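Local coordinates for hypothetical protein (Anabaena variabilis, PDB 2OBN) that is of unknown function but pairs a Rossmann-like domain with a P-loop domain, so it probably binds a nucleotide, at residues B[148-153]-B[217-222]. The protein carries 2 engineered substitutions. Sequence-based numbering, arbitrary orientation.
Sequences RTLPCR and QMVMRY
L150 reaches across to V219 and M220 and makes all the close contacts between the two segments. CB already points toward the helix, and with CG anti to the carbonyl carbon (chi1 -63°) the forked end meets the last turn of helix 208-222. CD1 touches both partners; CD2 meets only the selenium of M220. L150 CD1 meets V219 CG1 at 3.5 Å. The same methyl, CD1 of L150, lies 3.5 Å from the backbone O of V219, so it packs on the helix backbone as well. M220 is a selenomethionine bent at chi2 and chi3, and this curl brings its selenium over the leucine branch point. SE of M220 sits 3.9 Å from CG of L150 and about as far from both methyls. No hydrogen bond joins the segments; the contact is apolar packing. Shortening L150 to an alanine is likely to open a gap beside CG1 of V219 and leave the selenium of M220 without its leucine partner. L150 also touches K224, just beyond the helix. The loop then enters strand 153-159. V219 also packs on L187 and L229, linking this loop contact to the packing of helix 208-222 on the parallel sheet.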
loop_
_atom_site.group_PDB
_atom_site.type_symbol
_atom_site.label_atom_id
_atom_site.label_comp_id
_atom_site.label_asym_id
_atom_site.label_seq_id
_atom_site.Cartn_x
_atom_site.Cartn_y
_atom_site.Cartn_z
ATOM N N ARG B 148 -9.637 10.541 13.437
ATOM C CA ARG B 148 -9.644 10.393 14.889
ATOM C C ARG B 148 -10.531 11.435 15.549
ATOM O O ARG B 148 -10.937 11.274 16.696
ATOM C CB ARG B 148 -8.228 10.554 15.450
ATOM C CG ARG B 148 -7.773 11.980 15.563
ATOM C CD ARG B 148 -6.296 12.090 15.837
ATOM N NE ARG B 148 -5.936 13.474 16.124
ATOM C CZ ARG B 148 -5.841 14.455 15.217
ATOM N NH1 ARG B 148 -6.060 14.246 13.917
ATOM N NH2 ARG B 148 -5.500 15.673 15.617
ATOM N N THR B 149 -10.742 12.532 14.819
ATOM C CA THR B 149 -11.564 13.670 15.202
ATOM C C THR B 149 -13.082 13.427 15.109
ATOM O O THR B 149 -13.870 14.211 15.652
ATOM C CB THR B 149 -11.280 14.800 14.184
ATOM O OG1 THR B 149 -9.874 15.034 14.088
ATOM C CG2 THR B 149 -11.911 16.045 14.564
ATOM N N LEU B 150 -13.484 12.372 14.399
ATOM C CA LEU B 150 -14.887 12.127 14.128
ATOM C C LEU B 150 -15.636 11.583 15.342
ATOM O O LEU B 150 -15.067 10.842 16.142
ATOM C CB LEU B 150 -15.064 11.200 12.927
ATOM C CG LEU B 150 -14.560 11.689 11.568
ATOM C CD1 LEU B 150 -14.512 10.503 10.613
ATOM C CD2 LEU B 150 -15.410 12.797 11.001
ATOM N N PRO B 151 -16.918 11.976 15.480
ATOM C CA PRO B 151 -17.747 11.596 16.623
ATOM C C PRO B 151 -18.274 10.182 16.560
ATOM O O PRO B 151 -18.551 9.583 17.585
ATOM C CB PRO B 151 -18.922 12.584 16.533
ATOM C CG PRO B 151 -19.072 12.829 15.048
ATOM C CD PRO B 151 -17.657 12.844 14.529
ATOM N N CYS B 152 -18.418 9.660 15.356
ATOM C CA CYS B 152 -18.928 8.321 15.143
ATOM C C CYS B 152 -17.957 7.222 15.540
ATOM O O CYS B 152 -16.761 7.439 15.647
ATOM C CB CYS B 152 -19.215 8.140 13.655
ATOM S SG CYS B 152 -17.740 8.224 12.609
ATOM N N ARG B 153 -18.499 6.042 15.781
ATOM C CA ARG B 153 -17.662 4.851 15.966
ATOM C C ARG B 153 -17.191 4.447 14.571
ATOM O O ARG B 153 -17.892 4.684 13.569
ATOM C CB ARG B 153 -18.427 3.709 16.628
ATOM C CG ARG B 153 -18.531 3.832 18.144
ATOM C CD ARG B 153 -19.252 2.623 18.710
ATOM N NE ARG B 153 -18.987 2.417 20.137
ATOM C CZ ARG B 153 -19.589 3.065 21.125
ATOM N NH1 ARG B 153 -20.497 4.003 20.883
ATOM N NH2 ARG B 153 -19.258 2.787 22.375
ATOM N N GLN B 217 -10.259 9.943 3.203
ATOM C CA GLN B 217 -11.182 10.762 2.429
ATOM C C GLN B 217 -12.623 10.241 2.477
ATOM O O GLN B 217 -13.550 11.013 2.665
ATOM C CB GLN B 217 -10.705 10.832 0.977
ATOM C CG GLN B 217 -11.343 11.904 0.160
ATOM C CD GLN B 217 -11.103 11.681 -1.322
ATOM O OE1 GLN B 217 -11.509 10.642 -1.877
ATOM N NE2 GLN B 217 -10.459 12.659 -1.977
HETATM N N MSE B 218 -12.804 8.943 2.316
HETATM C CA MSE B 218 -14.140 8.349 2.352
HETATM C C MSE B 218 -14.744 8.450 3.749
HETATM O O MSE B 218 -15.916 8.791 3.914
HETATM C CB MSE B 218 -14.072 6.879 1.913
HETATM C CG MSE B 218 -15.415 6.163 1.868
HETATM SE SE MSE B 218 -15.246 4.340 1.181
HETATM C CE MSE B 218 -13.885 3.821 2.392
ATOM N N VAL B 219 -13.929 8.136 4.748
ATOM C CA VAL B 219 -14.344 8.173 6.154
ATOM C C VAL B 219 -14.704 9.598 6.601
ATOM O O VAL B 219 -15.651 9.786 7.365
ATOM C CB VAL B 219 -13.246 7.562 7.055
ATOM C CG1 VAL B 219 -13.482 7.867 8.516
ATOM C CG2 VAL B 219 -13.145 6.020 6.801
HETATM N N MSE B 220 -13.968 10.598 6.134
HETATM C CA MSE B 220 -14.306 11.991 6.479
HETATM C C MSE B 220 -15.572 12.474 5.760
HETATM O O MSE B 220 -16.247 13.376 6.234
HETATM C CB MSE B 220 -13.151 12.935 6.147
HETATM C CG MSE B 220 -11.889 12.700 6.943
HETATM SE SE MSE B 220 -12.135 13.005 8.817
HETATM C CE MSE B 220 -12.329 14.910 8.821
ATOM N N ARG B 221 -15.887 11.865 4.623
ATOM C CA ARG B 221 -17.045 12.240 3.819
ATOM C C ARG B 221 -18.385 11.912 4.494
ATOM O O ARG B 221 -19.345 12.657 4.333
ATOM C CB ARG B 221 -16.930 11.593 2.419
ATOM C CG ARG B 221 -18.101 11.826 1.463
ATOM C CD ARG B 221 -17.655 11.934 -0.008
ATOM N NE ARG B 221 -16.610 10.986 -0.383
ATOM N N TYR B 222 -18.438 10.835 5.272
ATOM C CA TYR B 222 -19.685 10.407 5.929
ATOM C C TYR B 222 -19.675 10.458 7.454
ATOM O O TYR B 222 -20.733 10.501 8.058
ATOM C CB TYR B 222 -20.034 8.972 5.490
ATOM C CG TYR B 222 -20.123 8.835 3.987
ATOM C CD1 TYR B 222 -21.247 9.295 3.286
ATOM C CD2 TYR B 222 -19.074 8.265 3.259
ATOM C CE1 TYR B 222 -21.319 9.193 1.890
ATOM C CE2 TYR B 222 -19.139 8.143 1.877
ATOM C CZ TYR B 222 -20.256 8.613 1.194
ATOM O OH TYR B 222 -20.299 8.488 -0.175
#